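Local coordinates for protein putative peptidase (PDB 3CE2) that probably acts as a zinc-dependent oligopeptidase of the M3B family, cleaving a variety of small bioactive peptides, at residues V255-A258 and K259-Y263; G166-K169 and I170-S173; I482-A485 and A486-G489. All coordinates share one frame; numbering follows the deposited sequence.

Contact 1: residues V255-A258 and K259-Y263; sequences VFYA and KNKRY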
ATOM      1  N   VAL A 255      -2.282 -21.730  -8.823  1.00 46.50           N
ATOM      2  CA  VAL A 255      -2.996 -22.520  -9.833  1.00 43.65           C
ATOM      3  C   VAL A 255      -3.919 -23.540  -9.188  1.00 46.36           C
ATOM      4  O   VAL A 255      -5.024 -23.757  -9.646  1.00 52.69           O
ATOM      5  CB  VAL A 255      -2.034 -23.227 -10.762  1.00 39.11           C
ATOM      6  CG1 VAL A 255      -2.787 -24.132 -11.729  1.00 37.96           C
ATOM      7  CG2 VAL A 255      -1.210 -22.201 -11.506  1.00 41.09           C
ATOM      8  N   PHE A 256      -3.464 -24.144  -8.104  1.00 47.22           N
ATOM      9  CA  PHE A 256      -4.278 -25.112  -7.399  1.00 48.12           C
ATOM     10  C   PHE A 256      -5.543 -24.455  -6.878  1.00 51.56           C
ATOM     11  O   PHE A 256      -6.637 -24.947  -7.123  1.00 55.11           O
ATOM     12  CB  PHE A 256      -3.473 -25.735  -6.263  1.00 41.95           C
ATOM     13  CG  PHE A 256      -4.309 -26.315  -5.151  1.00 40.80           C
ATOM     14  CD1 PHE A 256      -4.908 -27.563  -5.284  1.00 44.14           C
ATOM     15  CD2 PHE A 256      -4.457 -25.632  -3.953  1.00 40.62           C
ATOM     16  CE1 PHE A 256      -5.642 -28.113  -4.254  1.00 37.85           C
ATOM     17  CE2 PHE A 256      -5.192 -26.174  -2.910  1.00 41.44           C
ATOM     18  CZ  PHE A 256      -5.792 -27.414  -3.070  1.00 41.63           C
ATOM     19  N   TYR A 257      -5.393 -23.343  -6.169  1.00 49.79           N
ATOM     20  CA  TYR A 257      -6.543 -22.652  -5.595  1.00 52.70           C
ATOM     21  C   TYR A 257      -7.475 -22.082  -6.674  1.00 53.35           C
ATOM     22  O   TYR A 257      -8.689 -22.149  -6.551  1.00 55.26           O
ATOM     23  CB  TYR A 257      -6.084 -21.513  -4.697  1.00 55.14           C
ATOM     24  CG  TYR A 257      -5.653 -21.871  -3.275  1.00 59.93           C
ATOM     25  CD1 TYR A 257      -6.541 -22.476  -2.378  1.00 56.73           C
ATOM     26  CD2 TYR A 257      -4.372 -21.532  -2.803  1.00 57.25           C
ATOM     27  CE1 TYR A 257      -6.160 -22.755  -1.061  1.00 57.95           C
ATOM     28  CE2 TYR A 257      -3.980 -21.812  -1.487  1.00 57.39           C
ATOM     29  CZ  TYR A 257      -4.877 -22.423  -0.621  1.00 61.32           C
ATOM     30  OH  TYR A 257      -4.498 -22.701   0.689  1.00 62.35           O
ATOM     31  N   ALA A 258      -6.902 -21.522  -7.732  1.00 52.15           N
ATOM     32  CA  ALA A 258      -7.690 -20.902  -8.785  1.00 52.76           C
ATOM     33  C   ALA A 258      -8.594 -21.897  -9.498  1.00 57.95           C
ATOM     34  O   ALA A 258      -9.784 -21.653  -9.684  1.00 61.92           O
ATOM     35  CB  ALA A 258      -6.775 -20.243  -9.806  1.00 48.67           C
ATOM     36  N   LYS A 259      -8.028 -23.010  -9.936  1.00 58.40           N
ATOM     37  CA  LYS A 259      -8.789 -23.900 -10.779  1.00 59.30           C
ATOM     38  C   LYS A 259      -9.820 -24.695  -9.974  1.00 58.08           C
ATOM     39  O   LYS A 259     -10.804 -25.157 -10.521  1.00 60.83           O
ATOM     40  CB  LYS A 259      -7.875 -24.786 -11.634  1.00 62.42           C
ATOM     41  CG  LYS A 259      -7.523 -26.130 -11.030  1.00 68.81           C
ATOM     42  CD  LYS A 259      -6.480 -26.845 -11.881  1.00 67.78           C
ATOM     43  CE  LYS A 259      -5.860 -28.013 -11.116  1.00 66.74           C
ATOM     44  NZ  LYS A 259      -4.544 -28.368 -11.697  1.00 65.53           N
ATOM     45  N   ASN A 260      -9.631 -24.808  -8.670  1.00 56.05           N
ATOM     46  CA  ASN A 260     -10.632 -25.469  -7.848  1.00 57.10           C
ATOM     47  C   ASN A 260     -11.721 -24.537  -7.291  1.00 58.04           C
ATOM     48  O   ASN A 260     -12.699 -24.982  -6.698  1.00 58.88           O
ATOM     49  CB  ASN A 260      -9.969 -26.272  -6.723  1.00 59.78           C
ATOM     50  CG  ASN A 260      -9.110 -27.418  -7.247  1.00 63.40           C
ATOM     51  OD1 ASN A 260      -9.258 -27.869  -8.390  1.00 64.61           O
ATOM     52  ND2 ASN A 260      -8.189 -27.883  -6.412  1.00 66.26           N
ATOM     53  N   LYS A 261     -11.566 -23.240  -7.461  1.00 58.09           N
ATOM     54  CA  LYS A 261     -12.640 -22.364  -7.045  1.00 60.58           C
ATOM     55  C   LYS A 261     -13.416 -21.823  -8.251  1.00 62.57           C
ATOM     56  O   LYS A 261     -14.208 -20.897  -8.134  1.00 64.13           O
ATOM     57  CB  LYS A 261     -12.125 -21.259  -6.135  1.00 56.88           C
ATOM     58  CG  LYS A 261     -11.753 -21.757  -4.769  1.00 57.34           C
ATOM     59  CD  LYS A 261     -11.622 -20.605  -3.778  1.00 58.64           C
ATOM     60  CE  LYS A 261     -10.399 -20.834  -2.911  1.00 66.39           C
ATOM     61  NZ  LYS A 261      -9.852 -19.600  -2.287  1.00 70.77           N
ATOM     62  N   ARG A 262     -13.173 -22.431  -9.406  1.00 63.76           N
ATOM     63  CA  ARG A 262     -13.948 -22.178 -10.614  1.00 66.25           C
ATOM     64  C   ARG A 262     -13.549 -20.887 -11.300  1.00 65.23           C
ATOM     65  O   ARG A 262     -14.351 -20.286 -12.014  1.00 67.05           O
ATOM     66  CB  ARG A 262     -15.469 -22.239 -10.352  1.00 65.35           C
ATOM     67  CG  ARG A 262     -15.996 -23.658 -10.015  1.00 69.99           C
ATOM     68  CD  ARG A 262     -17.514 -23.858 -10.299  1.00 72.25           C
ATOM     69  NE  ARG A 262     -18.406 -23.386  -9.228  1.00 79.36           N
ATOM     70  CZ  ARG A 262     -18.116 -23.358  -7.920  1.00 83.93           C
ATOM     71  NH1 ARG A 262     -16.935 -23.798  -7.461  1.00 81.16           N
ATOM     72  NH2 ARG A 262     -19.022 -22.893  -7.057  1.00 81.73           N
ATOM     73  N   TYR A 263     -12.301 -20.473 -11.109  1.00 60.91           N
ATOM     74  CA  TYR A 263     -11.772 -19.347 -11.877  1.00 59.40           C
ATOM     75  C   TYR A 263     -11.042 -19.867 -13.098  1.00 59.28           C
ATOM     76  O   TYR A 263     -10.523 -20.971 -13.068  1.00 60.72           O
ATOM     77  CB  TYR A 263     -10.816 -18.489 -11.046  1.00 51.32           C
ATOM     78  CG  TYR A 263     -11.428 -17.812  -9.835  1.00 50.63           C
ATOM     79  CD1 TYR A 263     -12.264 -16.691  -9.965  1.00 51.00           C
ATOM     80  CD2 TYR A 263     -11.139 -18.257  -8.561  1.00 46.23           C
ATOM     81  CE1 TYR A 263     -12.808 -16.070  -8.842  1.00 49.46           C
ATOM     82  CE2 TYR A 263     -11.668 -17.627  -7.439  1.00 46.32           C
ATOM     83  CZ  TYR A 263     -12.501 -16.549  -7.585  1.00 47.95           C
ATOM     84  OH  TYR A 263     -13.007 -15.958  -6.452  1.00 50.42           O
TER
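V255 O takes the amide of K259 in a regular helical bond of 3.1 Å (K259 N to V255 O), and the K259 chain leaves alongside that carbonyl before extending toward solvent. F256 O receives only a weak bond from N260 N, but its ring meets the side chain of the same residue: N260 ND2 lies 3.3 Å from F256 CE1, reaching the ring at a slant with amide and ring planes 83° apart. The phenyl gets there because CG is anti to the backbone N (chi1 157°). Y257 has a weak bond from K261 N to its carbonyl, and its CD1 is 4.2 Å from the aliphatic K261 CE. A258 does the closing. Its O accepts Y263 N at 3.1 Å and K261 N at 3.3 Å, from opposite faces of the carbonyl plane. The 6→1 bond and left-handed R262 (phi 78°) recall a Schellman motif ending helix 240-260, though the companion 5→2 bond is absent. At the last residue, the Y263 ring stacks on that of H161, whose ND1 is hydrogen-bonded to K261 O. The chemistry implies an end fixed by backbone bonds, with side chains adding van der Waals contacts but no hydrogen bond across the turn.

Contact 2: residues G166-K169 and I170-S173; sequences GEEK and ILAS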
ATOM      1  N   GLY A 166     -17.565 -29.387   2.575  1.00 69.18           N
ATOM      2  CA  GLY A 166     -16.459 -30.349   2.606  1.00 66.04           C
ATOM      3  C   GLY A 166     -15.382 -30.021   1.571  1.00 69.09           C
ATOM      4  O   GLY A 166     -14.192 -30.038   1.892  1.00 71.25           O
ATOM      5  N   GLU A 167     -15.777 -29.729   0.332  1.00 60.41           N
ATOM      6  CA  GLU A 167     -14.828 -29.179  -0.620  1.00 65.28           C
ATOM      7  C   GLU A 167     -14.077 -27.974  -0.021  1.00 66.02           C
ATOM      8  O   GLU A 167     -12.850 -27.913  -0.078  1.00 68.61           O
ATOM      9  CB  GLU A 167     -15.511 -28.791  -1.926  1.00 62.85           C
ATOM     10  CG  GLU A 167     -16.014 -29.973  -2.733  1.00 68.65           C
ATOM     11  CD  GLU A 167     -16.919 -29.569  -3.914  1.00 73.21           C
ATOM     12  OE1 GLU A 167     -17.783 -28.672  -3.748  1.00 75.02           O
ATOM     13  OE2 GLU A 167     -16.768 -30.159  -5.010  1.00 74.49           O
ATOM     14  N   GLU A 168     -14.792 -27.025   0.569  1.00 62.82           N
ATOM     15  CA  GLU A 168     -14.124 -25.831   1.098  1.00 64.74           C
ATOM     16  C   GLU A 168     -13.274 -26.175   2.311  1.00 62.49           C
ATOM     17  O   GLU A 168     -12.219 -25.593   2.520  1.00 67.12           O
ATOM     18  CB  GLU A 168     -15.119 -24.698   1.435  1.00 62.91           C
ATOM     19  CG  GLU A 168     -15.837 -24.071   0.232  1.00 62.25           C
ATOM     20  CD  GLU A 168     -14.892 -23.348  -0.746  1.00 70.77           C
ATOM     21  OE1 GLU A 168     -14.007 -22.581  -0.284  1.00 70.09           O
ATOM     22  OE2 GLU A 168     -15.047 -23.529  -1.985  1.00 68.04           O
ATOM     23  N   LYS A 169     -13.727 -27.125   3.113  1.00 62.91           N
ATOM     24  CA  LYS A 169     -12.965 -27.529   4.290  1.00 65.64           C
ATOM     25  C   LYS A 169     -11.552 -27.952   3.886  1.00 60.77           C
ATOM     26  O   LYS A 169     -10.593 -27.759   4.629  1.00 58.78           O
ATOM     27  CB  LYS A 169     -13.657 -28.689   5.012  1.00 68.58           C
ATOM     28  CG  LYS A 169     -13.047 -29.021   6.362  1.00 73.76           C
ATOM     29  CD  LYS A 169     -13.603 -30.321   6.958  1.00 76.10           C
ATOM     30  CE  LYS A 169     -13.073 -30.513   8.400  1.00 82.86           C
ATOM     31  NZ  LYS A 169     -13.314 -31.885   8.948  1.00 80.64           N
ATOM     32  N   ILE A 170     -11.432 -28.533   2.703  1.00 51.57           N
ATOM     33  CA  ILE A 170     -10.154 -29.015   2.236  1.00 55.19           C
ATOM     34  C   ILE A 170      -9.253 -27.875   1.762  1.00 57.18           C
ATOM     35  O   ILE A 170      -8.073 -27.820   2.117  1.00 58.30           O
ATOM     36  CB  ILE A 170     -10.336 -30.071   1.125  1.00 55.35           C
ATOM     37  CG1 ILE A 170     -10.867 -31.374   1.729  1.00 54.29           C
ATOM     38  CG2 ILE A 170      -9.022 -30.315   0.365  1.00 50.71           C
ATOM     39  CD1 ILE A 170     -11.545 -32.279   0.704  1.00 51.36           C
ATOM     40  N   LEU A 171      -9.804 -26.966   0.968  1.00 52.68           N
ATOM     41  CA  LEU A 171      -9.019 -25.842   0.507  1.00 53.89           C
ATOM     42  C   LEU A 171      -8.460 -25.063   1.680  1.00 56.36           C
ATOM     43  O   LEU A 171      -7.291 -24.680   1.678  1.00 63.66           O
ATOM     44  CB  LEU A 171      -9.847 -24.936  -0.384  1.00 47.43           C
ATOM     45  CG  LEU A 171     -10.092 -25.620  -1.724  1.00 49.22           C
ATOM     46  CD1 LEU A 171     -11.381 -25.121  -2.381  1.00 43.08           C
ATOM     47  CD2 LEU A 171      -8.859 -25.464  -2.632  1.00 44.22           C
ATOM     48  N   ALA A 172      -9.288 -24.832   2.686  1.00 50.56           N
ATOM     49  CA  ALA A 172      -8.838 -24.055   3.831  1.00 56.98           C
ATOM     50  C   ALA A 172      -7.713 -24.802   4.536  1.00 58.18           C
ATOM     51  O   ALA A 172      -6.953 -24.227   5.305  1.00 60.93           O
ATOM     52  CB  ALA A 172      -9.999 -23.798   4.797  1.00 52.68           C
ATOM     53  N   SER A 173      -7.622 -26.093   4.251  1.00 55.30           N
ATOM     54  CA  SER A 173      -6.767 -26.994   4.996  1.00 51.01           C
ATOM     55  C   SER A 173      -5.400 -26.991   4.355  1.00 48.70           C
ATOM     56  O   SER A 173      -4.387 -27.127   5.020  1.00 52.48           O
ATOM     57  CB  SER A 173      -7.345 -28.397   4.911  1.00 51.19           C
ATOM     58  OG  SER A 173      -7.071 -29.087   6.101  1.00 61.23           O
TER
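The carbonyls of G166 and E168 hold the amides of I170 and A172 in overlapping i to i+4 bonds of helix 165-174. I170 N to G166 O measures 3.2 Å, with the donor tilted off the carbonyl plane, and A172 N to E168 O is shorter and straighter, at 3.0 Å and 170°. Between them, E167 O receives two weak bonds, from L171 N at 3.4 Å and from I170 N at 3.2 Å, so this turn mixes helical spacings of four and three residues.

Side chains add little across the turn. The main encounter is E168 with L171, whose chains run at an oblique angle to one another: E168 OE2 is 4.0 Å from L171 CD1, a van der Waals approach of carboxylate to methyl. The glutamate folds back at chi2 (-64°), and the same OE2 is bonded to the amide of G163, just ahead of the helix. I170 instead turns its CG1 branch over the preceding turn, with CG1 3.6 Å from G166 O. K169 stretches outward from the surface in an extended chain. L171, the buried residue here, faces F256 and Y257 of helix 240-260.

E167 OE1 accepts the amide of T164, three residues earlier. With the sequence T-P-G-E at the helix start, this is consistent with the glutamate half of a capping box, and the arrangement makes up nearly the whole of a short surface helix that packs through L171 on helix 240-260, within the oligopeptidase F family region of this largely helical protein.

Contact 3: residues I482-A485 and A486-G489; sequences IHHA and AEHG. With ZN (zinc ion), chain B.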
ATOM      1  N   ILE A 482       4.227 -15.781 -15.873  1.00 46.53           N
ATOM      2  CA  ILE A 482       4.644 -17.036 -15.240  1.00 42.37           C
ATOM      3  C   ILE A 482       3.460 -17.829 -14.744  1.00 41.99           C
ATOM      4  O   ILE A 482       3.501 -19.051 -14.718  1.00 40.95           O
ATOM      5  CB  ILE A 482       5.672 -16.857 -14.105  1.00 38.12           C
ATOM      6  CG1 ILE A 482       5.026 -16.224 -12.861  1.00 40.61           C
ATOM      7  CG2 ILE A 482       6.860 -16.069 -14.575  1.00 32.84           C
ATOM      8  CD1 ILE A 482       6.006 -16.033 -11.726  1.00 39.79           C
ATOM      9  N   HIS A 483       2.406 -17.131 -14.344  1.00 45.88           N
ATOM     10  CA  HIS A 483       1.180 -17.810 -13.966  1.00 45.94           C
ATOM     11  C   HIS A 483       0.560 -18.393 -15.219  1.00 51.99           C
ATOM     12  O   HIS A 483       0.094 -19.526 -15.214  1.00 53.52           O
ATOM     13  CB  HIS A 483       0.214 -16.842 -13.337  1.00 42.04           C
ATOM     14  CG  HIS A 483       0.474 -16.592 -11.897  1.00 44.51           C
ATOM     15  ND1 HIS A 483       1.257 -15.549 -11.456  1.00 39.81           N
ATOM     16  CD2 HIS A 483       0.055 -17.254 -10.788  1.00 46.22           C
ATOM     17  CE1 HIS A 483       1.303 -15.576 -10.133  1.00 48.81           C
ATOM     18  NE2 HIS A 483       0.583 -16.602  -9.703  1.00 45.32           N
ATOM     19  N   HIS A 484       0.564 -17.615 -16.297  1.00 49.21           N
ATOM     20  CA  HIS A 484       0.071 -18.115 -17.559  1.00 51.87           C
ATOM     21  C   HIS A 484       0.793 -19.411 -17.899  1.00 50.26           C
ATOM     22  O   HIS A 484       0.188 -20.474 -17.924  1.00 51.77           O
ATOM     23  CB  HIS A 484       0.252 -17.082 -18.666  1.00 54.48           C
ATOM     24  CG  HIS A 484      -0.598 -17.344 -19.868  1.00 64.41           C
ATOM     25  ND1 HIS A 484      -0.102 -17.320 -21.154  1.00 69.21           N
ATOM     26  CD2 HIS A 484      -1.913 -17.652 -19.977  1.00 68.65           C
ATOM     27  CE1 HIS A 484      -1.076 -17.588 -22.005  1.00 71.08           C
ATOM     28  NE2 HIS A 484      -2.186 -17.793 -21.317  1.00 73.69           N
ATOM     29  N   ALA A 485       2.092 -19.319 -18.144  1.00 51.71           N
ATOM     30  CA  ALA A 485       2.914 -20.492 -18.394  1.00 48.40           C
ATOM     31  C   ALA A 485       2.535 -21.671 -17.475  1.00 51.04           C
ATOM     32  O   ALA A 485       2.236 -22.778 -17.943  1.00 50.54           O
ATOM     33  CB  ALA A 485       4.373 -20.137 -18.229  1.00 46.12           C
ATOM     34  N   ALA A 486       2.523 -21.450 -16.169  1.00 44.96           N
ATOM     35  CA  ALA A 486       2.156 -22.544 -15.282  1.00 53.40           C
ATOM     36  C   ALA A 486       0.771 -23.116 -15.653  1.00 61.40           C
ATOM     37  O   ALA A 486       0.614 -24.320 -15.856  1.00 64.71           O
ATOM     38  CB  ALA A 486       2.196 -22.105 -13.822  1.00 46.63           C
ATOM     39  N   GLU A 487      -0.232 -22.251 -15.747  1.00 66.90           N
ATOM     40  CA  GLU A 487      -1.581 -22.696 -16.094  1.00 69.79           C
ATOM     41  C   GLU A 487      -1.562 -23.705 -17.249  1.00 70.47           C
ATOM     42  O   GLU A 487      -2.267 -24.709 -17.187  1.00 66.90           O
ATOM     43  CB  GLU A 487      -2.484 -21.505 -16.437  1.00 67.87           C
ATOM     44  CG  GLU A 487      -3.086 -20.796 -15.241  1.00 67.68           C
ATOM     45  CD  GLU A 487      -3.292 -19.315 -15.507  1.00 71.00           C
ATOM     46  OE1 GLU A 487      -3.397 -18.934 -16.689  1.00 73.64           O
ATOM     47  OE2 GLU A 487      -3.330 -18.525 -14.538  1.00 75.00           O
ATOM     48  N   HIS A 488      -0.756 -23.435 -18.285  1.00 70.45           N
ATOM     49  CA  HIS A 488      -0.588 -24.363 -19.417  1.00 69.77           C
ATOM     50  C   HIS A 488       0.368 -25.505 -19.116  1.00 68.69           C
ATOM     51  O   HIS A 488       0.889 -26.102 -20.055  1.00 69.10           O
ATOM     52  CB  HIS A 488      -0.035 -23.662 -20.667  1.00 71.25           C
ATOM     53  CG  HIS A 488      -0.994 -22.718 -21.323  1.00 77.47           C
ATOM     54  ND1 HIS A 488      -2.341 -22.698 -21.029  1.00 79.72           N
ATOM     55  CD2 HIS A 488      -0.802 -21.780 -22.283  1.00 77.38           C
ATOM     56  CE1 HIS A 488      -2.934 -21.773 -21.763  1.00 80.48           C
ATOM     57  NE2 HIS A 488      -2.023 -21.202 -22.532  1.00 79.08           N
ATOM     58  N   GLY A 489       0.641 -25.770 -17.833  1.00 69.96           N
ATOM     59  CA  GLY A 489       1.548 -26.855 -17.402  1.00 66.11           C
ATOM     60  C   GLY A 489       3.060 -26.704 -17.629  1.00 70.59           C
ATOM     61  O   GLY A 489       3.824 -27.583 -17.218  1.00 70.60           O
TER
HETATM   62 ZN    ZN B 701      -2.453 -19.413 -23.307  1.00122.83          ZN
HETATM   63  O   HOH W   1      -3.901 -19.707 -21.672  1.00 52.11           O
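H484 and H488, one helical turn apart, both turn NE2 to a zinc ion. H488 NE2 lies 2.0 Å from the metal, with the ring's CE1 and CD2 at similar distances on either side of it. H484 NE2 is farther, at 2.6 Å, and H484 CE1 is about as near to the zinc; this bond is long and the metal lies off the plane of the H484 ring, so H484 is poorly directed at it beside H488. A water is a third ligand at 2.2 Å from the zinc. The imidazoles converge without stacking: centroids are 4.6 Å apart, planes at 54°, and H488 CD2 stands over one face of the H484 ring. Different first torsions bring the rings together, H484 holding CG anti to the backbone N (chi1 -162°) and H488 holding it beside its own N (chi1 -70°).

The pair is an HxxxH arrangement at the C-terminal end of helix 451-487, distinct from the HExxH zinc site formed by H402, H406 and E430. G489, with positive phi, follows where the chain has left the helix.

Backbone hydrogen bonds carry the turn itself. A486 N to I482 O is 3.0 Å, E487 N to H483 O is 2.8 Å, and H488 N to H484 O is 3.1 Å.

E487 OE1 comes to the edge of the H484 ring, 3.8 Å from H484 CD2, with the carboxylate almost perpendicular to it, while E487 OE2 is bonded to the amide of C266. On the buried flank, hydrogen bonds of H483 ND1 to E479 O and of H483 NE2 to H254 ND1 fix the rotation of that imidazole, and A486 packs against I251 and Q252 of helix 240-260.

In the fold
The three contacts lie in series along the chain and on the same side of its centre, with contact 1 in the middle. Helix 240-260 joins them: its end in contact 1 touches contact 2, where F256 CZ lies 3.7 Å from L171 CD2, and contact 3, where V255 CG2 lies 4.1 Å from A486 CB. Contacts 2 and 3 do not meet, their nearest atoms being about 15 Å apart. Contact 2 is most of a short surface helix, with glutamates reaching back to loop amides. Contacts 1 and 3 are partly buried helix ends: backbone capping serves where the chain turns away in contact 1, whereas in contact 3 a metal bridges two side chains at the exposed end, above a buried flank.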